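Local coordinates for protein prephenate dehydratase:Amino acid-binding ACT (Brucella abortus, PDB 6VH5) that probably catalyses the decarboxylating dehydration of prephenate to phenylpyruvate in phenylalanine biosynthesis and binds phenylalanine through an ACT domain, at residues I105-M110 with L130-N135; A169-A174 with L179-E184; T217-R222 with L276-L281; E266-E271 with L291-G296. One frame throughout, in Å; residues are numbered along the deposited sequence.

Interaction 1: I105-M110 with L130-N135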
loop_
_atom_site.group_PDB
_atom_site.type_symbol
_atom_site.label_atom_id
_atom_site.label_comp_id
_atom_site.label_asym_id
_atom_site.label_seq_id
_atom_site.Cartn_x
_atom_site.Cartn_y
_atom_site.Cartn_z
ATOM N N ILE A 105 -3.481 12.557 11.574
ATOM C CA ILE A 105 -4.677 11.719 11.631
ATOM C C ILE A 105 -5.114 11.570 13.087
ATOM O O ILE A 105 -4.331 11.133 13.935
ATOM C CB ILE A 105 -4.413 10.346 10.992
ATOM C CG1 ILE A 105 -4.064 10.507 9.523
ATOM C CG2 ILE A 105 -5.621 9.438 11.134
ATOM C CD1 ILE A 105 -5.051 11.375 8.767
ATOM N N HIS A 106 -6.367 11.921 13.376
ATOM C CA HIS A 106 -6.931 11.793 14.714
ATOM C C HIS A 106 -8.337 11.215 14.638
ATOM O O HIS A 106 -9.080 11.468 13.683
ATOM C CB HIS A 106 -6.957 13.141 15.447
ATOM C CG HIS A 106 -5.596 13.691 15.738
ATOM N ND1 HIS A 106 -4.651 12.996 16.461
ATOM C CD2 HIS A 106 -5.008 14.855 15.370
ATOM C CE1 HIS A 106 -3.546 13.717 16.543
ATOM N NE2 HIS A 106 -3.736 14.848 15.887
ATOM N N PHE A 107 -8.702 10.456 15.674
ATOM C CA PHE A 107 -10.018 9.848 15.801
ATOM C C PHE A 107 -10.793 10.485 16.941
ATOM O O PHE A 107 -10.252 10.701 18.032
ATOM C CB PHE A 107 -9.921 8.348 16.067
ATOM C CG PHE A 107 -9.666 7.541 14.853
ATOM C CD1 PHE A 107 -8.398 7.084 14.572
ATOM C CD2 PHE A 107 -10.701 7.251 13.978
ATOM C CE1 PHE A 107 -8.162 6.343 13.440
ATOM C CE2 PHE A 107 -10.475 6.509 12.844
ATOM C CZ PHE A 107 -9.199 6.059 12.568
ATOM N N GLN A 108 -12.077 10.735 16.697
ATOM C CA GLN A 108 -12.971 11.315 17.688
ATOM C C GLN A 108 -14.082 10.324 18.000
ATOM O O GLN A 108 -14.675 9.743 17.085
ATOM C CB GLN A 108 -13.562 12.636 17.183
ATOM C CG GLN A 108 -12.567 13.512 16.424
ATOM C CD GLN A 108 -11.460 14.052 17.312
ATOM O OE1 GLN A 108 -11.525 13.952 18.540
ATOM N NE2 GLN A 108 -10.424 14.609 16.694
ATOM N N LEU A 109 -14.357 10.135 19.290
ATOM C CA LEU A 109 -15.472 9.306 19.737
ATOM C C LEU A 109 -16.718 10.179 19.724
ATOM O O LEU A 109 -16.824 11.144 20.488
ATOM C CB LEU A 109 -15.193 8.724 21.124
ATOM C CG LEU A 109 -16.313 7.983 21.868
ATOM C CD1 LEU A 109 -16.704 6.676 21.186
ATOM C CD2 LEU A 109 -15.865 7.713 23.305
ATOM N N MET A 110 -17.651 9.865 18.838
ATOM C CA MET A 110 -18.808 10.714 18.626
ATOM C C MET A 110 -20.084 9.914 18.834
ATOM O O MET A 110 -20.144 8.716 18.544
ATOM C CB MET A 110 -18.800 11.338 17.223
ATOM C CG MET A 110 -18.538 10.354 16.122
ATOM S SD MET A 110 -18.285 11.175 14.536
ATOM C CE MET A 110 -16.669 11.928 14.772
ATOM N N LEU A 130 -10.704 0.517 14.359
ATOM C CA LEU A 130 -10.935 -0.171 15.625
ATOM C C LEU A 130 -9.628 -0.696 16.193
ATOM O O LEU A 130 -9.406 -0.658 17.408
ATOM C CB LEU A 130 -11.944 -1.308 15.443
ATOM C CG LEU A 130 -13.356 -0.890 15.025
ATOM C CD1 LEU A 130 -14.212 -2.113 14.772
ATOM C CD2 LEU A 130 -13.996 -0.010 16.088
ATOM N N GLY A 131 -8.752 -1.199 15.317
ATOM C CA GLY A 131 -7.454 -1.705 15.723
ATOM C C GLY A 131 -6.493 -0.638 16.204
ATOM O O GLY A 131 -5.459 -0.973 16.790
ATOM N N GLN A 132 -6.757 0.625 15.892
ATOM C CA GLN A 132 -5.921 1.717 16.373
ATOM C C GLN A 132 -6.512 2.414 17.585
ATOM O O GLN A 132 -5.899 3.349 18.109
ATOM C CB GLN A 132 -5.672 2.729 15.249
ATOM C CG GLN A 132 -5.011 2.104 14.055
ATOM C CD GLN A 132 -4.729 3.089 12.919
ATOM O OE1 GLN A 132 -3.920 2.800 12.044
ATOM N NE2 GLN A 132 -5.396 4.246 12.931
ATOM N N CYS A 133 -7.679 1.976 18.047
ATOM C CA CYS A 133 -8.366 2.593 19.170
ATOM C C CYS A 133 -8.772 1.542 20.186
ATOM O O CYS A 133 -9.826 1.641 20.820
ATOM C CB CYS A 133 -9.593 3.365 18.687
ATOM S SG CYS A 133 -9.224 4.757 17.601
ATOM N N ARG A 134 -7.928 0.528 20.381
ATOM C CA ARG A 134 -8.311 -0.574 21.256
ATOM C C ARG A 134 -8.444 -0.126 22.704
ATOM O O ARG A 134 -9.342 -0.604 23.413
ATOM C CB ARG A 134 -7.296 -1.715 21.147
ATOM C CG ARG A 134 -7.494 -2.617 19.931
ATOM C CD ARG A 134 -6.453 -3.725 19.880
ATOM N NE ARG A 134 -5.121 -3.201 19.601
ATOM C CZ ARG A 134 -4.574 -3.152 18.388
ATOM N NH1 ARG A 134 -5.248 -3.595 17.334
ATOM N NH2 ARG A 134 -3.355 -2.649 18.222
ATOM N N ASN A 135 -7.619 0.837 23.134
ATOM C CA ASN A 135 -7.587 1.225 24.541
ATOM C C ASN A 135 -8.936 1.769 25.010
ATOM O O ASN A 135 -9.428 1.376 26.078
ATOM C CB ASN A 135 -6.479 2.247 24.787
ATOM C CG ASN A 135 -5.086 1.615 24.808
ATOM O OD1 ASN A 135 -4.931 0.398 24.979
ATOM N ND2 ASN A 135 -4.063 2.448 24.617
#

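Interaction 2: A169-A174 with L179-E184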
loop_
_atom_site.group_PDB
_atom_site.type_symbol
_atom_site.label_atom_id
_atom_site.label_comp_id
_atom_site.label_asym_id
_atom_site.label_seq_id
_atom_site.Cartn_x
_atom_site.Cartn_y
_atom_site.Cartn_z
ATOM N N ALA A 169 -14.386 8.471 14.239
ATOM C CA ALA A 169 -14.369 9.097 12.925
ATOM C C ALA A 169 -13.568 10.385 13.004
ATOM O O ALA A 169 -13.302 10.897 14.100
ATOM C CB ALA A 169 -15.799 9.366 12.431
ATOM N N PRO A 170 -13.169 10.943 11.854
ATOM C CA PRO A 170 -12.469 12.232 11.862
ATOM C C PRO A 170 -13.376 13.347 12.353
ATOM O O PRO A 170 -14.600 13.284 12.233
ATOM C CB PRO A 170 -12.090 12.445 10.387
ATOM C CG PRO A 170 -12.078 11.069 9.789
ATOM C CD PRO A 170 -13.214 10.363 10.502
ATOM N N ARG A 171 -12.742 14.401 12.878
ATOM C CA ARG A 171 -13.488 15.515 13.456
ATOM C C ARG A 171 -14.499 16.090 12.466
ATOM O O ARG A 171 -15.600 16.493 12.862
ATOM C CB ARG A 171 -12.519 16.600 13.927
ATOM C CG ARG A 171 -13.201 17.900 14.343
ATOM C CD ARG A 171 -12.209 18.929 14.855
ATOM N NE ARG A 171 -11.291 18.340 15.824
ATOM C CZ ARG A 171 -11.539 18.224 17.127
ATOM N NH1 ARG A 171 -10.633 17.670 17.921
ATOM N NH2 ARG A 171 -12.694 18.644 17.633
ATOM N N LEU A 172 -14.148 16.118 11.173
ATOM C CA LEU A 172 -15.034 16.678 10.152
ATOM C C LEU A 172 -16.374 15.954 10.097
ATOM O O LEU A 172 -17.423 16.590 9.941
ATOM C CB LEU A 172 -14.356 16.641 8.778
ATOM C CG LEU A 172 -15.262 16.984 7.589
ATOM C CD1 LEU A 172 -15.748 18.426 7.656
ATOM C CD2 LEU A 172 -14.518 16.735 6.283
ATOM N N ALA A 173 -16.364 14.627 10.234
ATOM C CA ALA A 173 -17.612 13.883 10.133
ATOM C C ALA A 173 -18.582 14.261 11.245
ATOM O O ALA A 173 -19.800 14.214 11.038
ATOM C CB ALA A 173 -17.338 12.378 10.157
ATOM N N ALA A 174 -18.072 14.665 12.415
ATOM C CA ALA A 174 -18.968 15.057 13.502
ATOM C C ALA A 174 -19.754 16.314 13.144
ATOM O O ALA A 174 -20.962 16.397 13.412
ATOM C CB ALA A 174 -18.191 15.258 14.801
ATOM N N LEU A 179 -23.162 15.316 15.096
ATOM C CA LEU A 179 -22.902 14.408 16.202
ATOM C C LEU A 179 -22.080 15.095 17.288
ATOM O O LEU A 179 -21.285 15.998 17.016
ATOM C CB LEU A 179 -22.166 13.152 15.726
ATOM C CG LEU A 179 -22.911 12.215 14.764
ATOM C CD1 LEU A 179 -22.062 10.976 14.444
ATOM C CD2 LEU A 179 -24.288 11.824 15.298
ATOM N N ASP A 180 -22.312 14.670 18.529
ATOM C CA ASP A 180 -21.554 15.155 19.672
ATOM C C ASP A 180 -20.248 14.388 19.788
ATOM O O ASP A 180 -20.228 13.162 19.666
ATOM C CB ASP A 180 -22.347 14.969 20.966
ATOM C CG ASP A 180 -23.250 16.137 21.275
ATOM O OD1 ASP A 180 -23.114 17.179 20.599
ATOM O OD2 ASP A 180 -24.069 16.019 22.214
ATOM N N ILE A 181 -19.160 15.108 20.046
ATOM C CA ILE A 181 -17.869 14.479 20.309
ATOM C C ILE A 181 -17.760 14.285 21.814
ATOM O O ILE A 181 -17.610 15.249 22.572
ATOM C CB ILE A 181 -16.701 15.304 19.763
ATOM C CG1 ILE A 181 -16.745 15.291 18.235
ATOM C CG2 ILE A 181 -15.370 14.751 20.279
ATOM C CD1 ILE A 181 -15.591 15.976 17.577
ATOM N N LEU A 182 -17.866 13.030 22.246
ATOM C CA LEU A 182 -17.798 12.714 23.665
ATOM C C LEU A 182 -16.367 12.820 24.182
ATOM O O LEU A 182 -16.137 13.352 25.272
ATOM C CB LEU A 182 -18.354 11.315 23.886
ATOM C CG LEU A 182 -18.719 10.832 25.275
ATOM C CD1 LEU A 182 -19.558 11.862 26.024
ATOM C CD2 LEU A 182 -19.464 9.537 25.097
ATOM N N GLU A 183 -15.395 12.315 23.417
ATOM C CA GLU A 183 -13.986 12.390 23.779
ATOM C C GLU A 183 -13.159 12.680 22.531
ATOM O O GLU A 183 -13.482 12.229 21.429
ATOM C CB GLU A 183 -13.499 11.101 24.467
ATOM C CG GLU A 183 -12.292 11.298 25.372
ATOM C CD GLU A 183 -11.828 10.011 26.047
ATOM O OE1 GLU A 183 -10.604 9.746 26.071
ATOM O OE2 GLU A 183 -12.693 9.251 26.535
ATOM N N GLU A 184 -12.072 13.417 22.727
ATOM C CA GLU A 184 -11.248 13.916 21.638
ATOM C C GLU A 184 -9.978 13.095 21.527
ATOM O O GLU A 184 -9.438 12.649 22.540
ATOM C CB GLU A 184 -10.884 15.384 21.860
ATOM C CG GLU A 184 -11.954 16.359 21.410
ATOM C CD GLU A 184 -11.581 17.801 21.685
ATOM O OE1 GLU A 184 -10.522 18.040 22.307
ATOM O OE2 GLU A 184 -12.353 18.696 21.280
#

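Interaction 3: T217-R222 with L276-L281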
loop_
_atom_site.group_PDB
_atom_site.type_symbol
_atom_site.label_atom_id
_atom_site.label_comp_id
_atom_site.label_asym_id
_atom_site.label_seq_id
_atom_site.Cartn_x
_atom_site.Cartn_y
_atom_site.Cartn_z
ATOM N N THR A 217 10.735 17.755 -6.649
ATOM C CA THR A 217 10.628 17.182 -7.979
ATOM C C THR A 217 10.479 15.679 -7.826
ATOM O O THR A 217 11.274 15.041 -7.130
ATOM C CB THR A 217 11.837 17.535 -8.862
ATOM O OG1 THR A 217 11.800 18.933 -9.171
ATOM C CG2 THR A 217 11.792 16.750 -10.172
ATOM N N THR A 218 9.438 15.130 -8.434
ATOM C CA THR A 218 9.165 13.705 -8.387
ATOM C C THR A 218 9.354 13.148 -9.786
ATOM O O THR A 218 8.892 13.751 -10.757
ATOM C CB THR A 218 7.744 13.421 -7.875
ATOM O OG1 THR A 218 7.626 13.814 -6.499
ATOM C CG2 THR A 218 7.416 11.938 -8.003
ATOM N N PHE A 219 10.062 12.027 -9.886
ATOM C CA PHE A 219 10.330 11.431 -11.182
ATOM C C PHE A 219 10.471 9.924 -11.039
ATOM O O PHE A 219 10.687 9.397 -9.946
ATOM C CB PHE A 219 11.598 12.026 -11.819
ATOM C CG PHE A 219 12.849 11.846 -10.987
ATOM C CD1 PHE A 219 13.691 10.766 -11.196
ATOM C CD2 PHE A 219 13.184 12.766 -10.007
ATOM C CE1 PHE A 219 14.852 10.611 -10.440
ATOM C CE2 PHE A 219 14.326 12.612 -9.245
ATOM C CZ PHE A 219 15.166 11.530 -9.463
ATOM N N VAL A 220 10.355 9.239 -12.175
ATOM C CA VAL A 220 10.629 7.812 -12.275
ATOM C C VAL A 220 11.765 7.625 -13.272
ATOM O O VAL A 220 11.978 8.448 -14.165
ATOM C CB VAL A 220 9.392 6.988 -12.696
ATOM C CG1 VAL A 220 8.360 6.990 -11.590
ATOM C CG2 VAL A 220 8.783 7.530 -14.003
ATOM N N PHE A 221 12.483 6.514 -13.122
ATOM C CA PHE A 221 13.552 6.145 -14.044
ATOM C C PHE A 221 13.765 4.641 -13.947
ATOM O O PHE A 221 13.419 4.012 -12.942
ATOM C CB PHE A 221 14.862 6.896 -13.747
ATOM C CG PHE A 221 15.436 6.625 -12.360
ATOM C CD1 PHE A 221 16.315 5.577 -12.149
ATOM C CD2 PHE A 221 15.080 7.418 -11.280
ATOM C CE1 PHE A 221 16.830 5.323 -10.887
ATOM C CE2 PHE A 221 15.596 7.178 -10.005
ATOM C CZ PHE A 221 16.458 6.128 -9.805
ATOM N N ARG A 222 14.342 4.072 -15.003
ATOM C CA ARG A 222 14.628 2.643 -15.071
ATOM C C ARG A 222 16.128 2.363 -15.159
ATOM O O ARG A 222 16.863 3.063 -15.865
ATOM C CB ARG A 222 13.918 2.015 -16.269
ATOM C CG ARG A 222 12.415 2.048 -16.117
ATOM C CD ARG A 222 11.712 1.727 -17.389
ATOM N NE ARG A 222 10.276 1.878 -17.210
ATOM C CZ ARG A 222 9.375 1.155 -17.860
ATOM N NH1 ARG A 222 9.781 0.233 -18.722
ATOM N NH2 ARG A 222 8.080 1.346 -17.635
ATOM N N LEU A 276 22.668 19.263 -13.094
ATOM C CA LEU A 276 23.819 18.382 -13.263
ATOM C C LEU A 276 23.503 16.960 -12.810
ATOM O O LEU A 276 23.769 15.994 -13.537
ATOM C CB LEU A 276 25.005 18.931 -12.479
ATOM C CG LEU A 276 25.722 20.169 -12.991
ATOM C CD1 LEU A 276 26.731 20.637 -11.963
ATOM C CD2 LEU A 276 26.417 19.832 -14.281
ATOM N N ALA A 277 22.883 16.819 -11.629
ATOM C CA ALA A 277 22.516 15.499 -11.129
ATOM C C ALA A 277 21.611 14.766 -12.112
ATOM O O ALA A 277 21.863 13.604 -12.455
ATOM C CB ALA A 277 21.817 15.632 -9.772
ATOM N N LEU A 278 20.575 15.445 -12.614
ATOM C CA LEU A 278 19.673 14.799 -13.566
ATOM C C LEU A 278 20.406 14.438 -14.854
ATOM O O LEU A 278 20.122 13.401 -15.468
ATOM C CB LEU A 278 18.461 15.697 -13.851
ATOM C CG LEU A 278 17.444 15.810 -12.703
ATOM C CD1 LEU A 278 16.289 16.788 -13.013
ATOM C CD2 LEU A 278 16.894 14.426 -12.379
ATOM N N GLU A 279 21.364 15.273 -15.271
ATOM C CA GLU A 279 22.135 14.962 -16.470
ATOM C C GLU A 279 22.961 13.704 -16.274
ATOM O O GLU A 279 23.069 12.867 -17.178
ATOM C CB GLU A 279 23.049 16.133 -16.834
ATOM C CG GLU A 279 23.882 15.868 -18.072
ATOM C CD GLU A 279 24.779 17.036 -18.454
ATOM O OE1 GLU A 279 25.037 17.914 -17.599
ATOM O OE2 GLU A 279 25.197 17.093 -19.632
ATOM N N GLU A 280 23.559 13.557 -15.096
ATOM C CA GLU A 280 24.283 12.335 -14.788
ATOM C C GLU A 280 23.325 11.158 -14.681
ATOM O O GLU A 280 23.645 10.046 -15.114
ATOM C CB GLU A 280 25.077 12.529 -13.500
ATOM C CG GLU A 280 26.053 11.431 -13.177
ATOM C CD GLU A 280 27.068 11.886 -12.144
ATOM O OE1 GLU A 280 27.462 13.076 -12.197
ATOM O OE2 GLU A 280 27.466 11.062 -11.289
ATOM N N LEU A 281 22.135 11.393 -14.124
ATOM C CA LEU A 281 21.136 10.336 -14.041
ATOM C C LEU A 281 20.750 9.847 -15.437
ATOM O O LEU A 281 20.588 8.640 -15.661
ATOM C CB LEU A 281 19.910 10.852 -13.294
ATOM C CG LEU A 281 18.726 9.895 -13.166
ATOM C CD1 LEU A 281 19.007 8.890 -12.069
ATOM C CD2 LEU A 281 17.397 10.631 -12.931
#

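Interaction 4: E266-E271 with L291-G296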
loop_
_atom_site.group_PDB
_atom_site.type_symbol
_atom_site.label_atom_id
_atom_site.label_comp_id
_atom_site.label_asym_id
_atom_site.label_seq_id
_atom_site.Cartn_x
_atom_site.Cartn_y
_atom_site.Cartn_z
ATOM N N GLU A 266 14.533 17.187 -3.285
ATOM C CA GLU A 266 14.312 18.579 -2.903
ATOM C C GLU A 266 15.175 19.439 -3.819
ATOM O O GLU A 266 16.396 19.501 -3.670
ATOM C CB GLU A 266 14.627 18.776 -1.424
ATOM C CG GLU A 266 13.699 17.935 -0.539
ATOM C CD GLU A 266 13.958 18.060 0.955
ATOM O OE1 GLU A 266 15.130 18.213 1.378
ATOM O OE2 GLU A 266 12.964 18.008 1.711
ATOM N N GLY A 267 14.541 20.055 -4.797
ATOM C CA GLY A 267 15.213 20.839 -5.806
ATOM C C GLY A 267 14.305 21.066 -6.992
ATOM O O GLY A 267 13.287 20.394 -7.177
ATOM N N HIS A 268 14.673 22.064 -7.790
ATOM C CA HIS A 268 14.021 22.483 -9.014
ATOM C C HIS A 268 14.894 22.143 -10.220
ATOM O O HIS A 268 16.116 22.312 -10.157
ATOM C CB HIS A 268 13.749 23.989 -8.981
ATOM C CG HIS A 268 12.848 24.463 -10.075
ATOM N ND1 HIS A 268 13.258 24.561 -11.386
ATOM C CD2 HIS A 268 11.548 24.843 -10.054
ATOM C CE1 HIS A 268 12.252 24.999 -12.124
ATOM N NE2 HIS A 268 11.207 25.180 -11.337
ATOM N N PRO A 269 14.309 21.654 -11.318
ATOM C CA PRO A 269 15.133 21.205 -12.461
ATOM C C PRO A 269 16.002 22.288 -13.093
ATOM O O PRO A 269 16.956 21.952 -13.809
ATOM C CB PRO A 269 14.087 20.686 -13.462
ATOM C CG PRO A 269 12.914 20.322 -12.621
ATOM C CD PRO A 269 12.883 21.337 -11.511
ATOM N N GLU A 270 15.685 23.565 -12.890
ATOM C CA GLU A 270 16.486 24.656 -13.426
ATOM C C GLU A 270 17.641 25.076 -12.517
ATOM O O GLU A 270 18.510 25.837 -12.962
ATOM C CB GLU A 270 15.572 25.843 -13.732
ATOM C CG GLU A 270 14.998 25.769 -15.145
ATOM C CD GLU A 270 13.613 26.365 -15.269
ATOM O OE1 GLU A 270 13.345 27.412 -14.645
ATOM O OE2 GLU A 270 12.786 25.762 -15.984
ATOM N N GLU A 271 17.687 24.614 -11.271
ATOM C CA GLU A 271 18.866 24.864 -10.451
ATOM C C GLU A 271 20.046 24.095 -11.018
ATOM O O GLU A 271 19.919 22.920 -11.374
ATOM C CB GLU A 271 18.634 24.454 -8.994
ATOM C CG GLU A 271 17.794 25.440 -8.194
ATOM C CD GLU A 271 17.405 24.908 -6.822
ATOM O OE1 GLU A 271 18.260 24.917 -5.906
ATOM O OE2 GLU A 271 16.246 24.473 -6.669
ATOM N N LEU A 291 7.498 13.608 -13.080
ATOM C CA LEU A 291 6.066 13.541 -12.832
ATOM C C LEU A 291 5.512 14.776 -12.136
ATOM O O LEU A 291 4.284 14.970 -12.135
ATOM C CB LEU A 291 5.737 12.295 -12.012
ATOM C CG LEU A 291 6.055 10.978 -12.716
ATOM C CD1 LEU A 291 5.703 9.796 -11.816
ATOM C CD2 LEU A 291 5.274 10.917 -14.029
ATOM N N GLY A 292 6.374 15.641 -11.605
ATOM C CA GLY A 292 5.896 16.868 -11.002
ATOM C C GLY A 292 6.964 17.729 -10.365
ATOM O O GLY A 292 8.019 17.235 -9.937
ATOM N N VAL A 293 6.698 19.035 -10.316
ATOM C CA VAL A 293 7.594 20.029 -9.720
ATOM C C VAL A 293 6.713 20.971 -8.911
ATOM O O VAL A 293 5.962 21.769 -9.489
ATOM C CB VAL A 293 8.384 20.817 -10.771
ATOM C CG1 VAL A 293 9.278 21.835 -10.084
ATOM C CG2 VAL A 293 9.168 19.879 -11.675
ATOM N N TYR A 294 6.773 20.863 -7.580
ATOM C CA TYR A 294 5.745 21.466 -6.742
ATOM C C TYR A 294 6.327 21.983 -5.430
ATOM O O TYR A 294 7.391 21.548 -4.973
ATOM C CB TYR A 294 4.613 20.464 -6.480
ATOM C CG TYR A 294 5.044 19.079 -6.017
ATOM C CD1 TYR A 294 4.904 18.695 -4.686
ATOM C CD2 TYR A 294 5.552 18.145 -6.910
ATOM C CE1 TYR A 294 5.270 17.430 -4.257
ATOM C CE2 TYR A 294 5.937 16.875 -6.485
ATOM C CZ TYR A 294 5.786 16.522 -5.159
ATOM O OH TYR A 294 6.151 15.261 -4.730
ATOM N N LYS A 295 5.584 22.903 -4.810
ATOM C CA LYS A 295 5.981 23.455 -3.523
ATOM C C LYS A 295 5.980 22.366 -2.459
ATOM O O LYS A 295 5.107 21.495 -2.442
ATOM C CB LYS A 295 5.035 24.580 -3.096
ATOM C CG LYS A 295 5.056 25.807 -3.986
ATOM C CD LYS A 295 4.018 26.826 -3.525
ATOM C CE LYS A 295 4.012 28.066 -4.407
ATOM N NZ LYS A 295 3.013 29.077 -3.945
ATOM N N GLY A 296 6.960 22.428 -1.560
ATOM C CA GLY A 296 7.096 21.457 -0.493
ATOM C C GLY A 296 6.504 21.956 0.813
ATOM O O GLY A 296 6.524 23.149 1.112
#

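Interaction 1: I105-M110 with L130-N135
F107 is the one side chain of 105-110 that carries this contact, and it meets C133 with its root and Q132 with its rim. Its CB already lies beside sulfur, 4.0 Å from C133 SG. CG stands anti to the carbonyl carbon (chi1 -80°), which swings the ring across the gap to the turn at 130-133. From CG the ring continues past the same sulfur, and F107 CD1 lies 3.9 Å from C133 SG. Measured to the ring centroid of F107, C133 SG is 4.4 Å away and 34° off the normal, an oblique sulfur-aromatic contact. Further out, F107 CE1 lies 3.5 Å from Q132 NE2. That nitrogen sits at the ring edge, near its plane, and the amide is turned 78° against the ring; the Q132 chain is extended beyond CG and crosses the phenyl at about a right angle.

F107 lies on the link between strands 96-104 and 108-111, which belong to the two different mixed sheets of the prephenate dehydratase region, a two-lobed fold related to type 2 periplasmic binding proteins. Across from it, L130 to C133 form a type I turn, closed by C133 N to L130 O at 3.2 Å, and C133 is the N-cap of helix 134-139. The backbone N of F107 is bonded to E187, while T150 touches its side chain and L168 packs on C133. Q132 also touches N192, and its side chain lies about 9 Å from that of T194, predicted to be essential for activity.

Interaction 2: A169-A174 with L179-E184
The passage from helix 171-176 to edge strand 180-183 is fastened where A174 meets L179 and I181. L179 N gives its hydrogen to A174 O at 3.0 Å. The chain thus turns out of the helix with this carbonyl occupied. Beyond it the A174 methyl packs on I181, with A174 CB 3.7 Å from I181 CG1 and slightly farther from CD1. These are the closest apolar atoms between helix and strand.

At the exposed end R171 sets off with CG anti to the backbone N and then bends at chi3 (-48°), bringing its guanidinium beside I181 CD1 and against E184. The salt bridge there is long, 3.7 Å from R171 NH2 to E184 OE2. The carboxylate oxygen comes at the guanidinium edge, near its plane, but the two flat groups are 85° apart. Q108 touches both side chains, while M110 of the neighbouring strand lies against A174. Between I181 and E184 the strand turns a corner: L182 and E183 both face L109, a classic beta bulge in the outermost strand of a mixed sheet covered by a short helix.

Interaction 3: T217-R222 with L276-L281
L281 presses on both F219 and F221, joining helix 272-283 to the sheet of the ACT domain. The domain has the ferredoxin-like beta-alpha-beta-beta-alpha-beta order; strand 217-222 belongs to its first strand, central in the sheet, and helix 276-281 to its second helix. The two segments run in roughly the same direction, 25° apart, with axes 11.7 Å from each other, so long side chains must span the gap.

The tight part is around L281. Its CG lies beside the carbonyl carbon (chi1 177°), which turns the branched end down to the sheet, where L281 CD2 comes 3.6 Å from F219 CE1, approaching that ring obliquely. F219 and L281 reach out from opposite directions. One turn earlier the contact is looser: L278 CD2 lies over a face of F219, but no nearer than 4.4 Å to CE2. L278 and L281 are buried, whereas E279 between them is exposed on the outer side of the helix, where nothing of the strand follows. V220 points away from the helix, to the other side of the sheet.

A233 of helix 229-240 touches both L281 and F221, and the F221 ring meets that of F261, a residue of a phenylalanine pocket. The second methyl of L281 makes a CH-pi contact: CD1 sits over the centre of the F221 ring, 4.1 Å from its centroid and 3° off the normal.

Interaction 4: E266-E271 with L291-G296
H268 ND1, on the ring that meets V293, accepts the backbone N-H of E270 at 3.0 Å. The bond is nearly straight (170°), and the donor lies close to the imidazole plane. The other ring nitrogen, NE2, is bonded to the carbonyl O of A206, so the imidazole is held at both nitrogens and its rotation is fixed. P269 CD lies over one face of the ring, offset toward its rim.

Across the contact, V293 receives this pair on its two methyls. V293 CG1 comes obliquely to the imidazole, 3.8 Å from H268 CD2, while V293 CG2 is 3.9 Å from P269 CG, the two side chains meeting tip to tip. T217 of the adjacent strand and W205 also pack on V293, adding to the apolar setting.

The loop itself is a type I turn from H268 to E271, closed by E271 N to H268 O at 3.0 Å. E271, the N-cap residue of helix 272-283, also folds its carboxylate back: E271 OE2 takes H268 N at 3.1 Å from above the carboxylate plane. The turn joins strand 258-266 to this helix and rests on V293 of strand 286-295 of the ACT sheet. With ND1 accepting an N-H and NE2 facing a carbonyl, the bonds are consistent with a neutral H268 ring carrying its proton on NE2.

From the N terminus, interaction 1 closes first, joining the link into strand 108-111 to the turn before helix 134-139. Interaction 2 follows in series as a short closure from helix 171-176 to strand 180-183. These two touch: strand 108-111 lies between strands 165-169 and 180-183. Interactions 3 and 4 belong to the ACT domain, on the opposite side of the chain's centre. Interaction 3 closes a long loop, tying strand 215-224 to helix 272-283; interaction 4 ties the loop before that helix to strand 286-295. The segments of interactions 3 and 4 alternate along the chain, so these two cross, and neighbouring strands 215-224 and 286-295 join them through T218 with L291 and Y294.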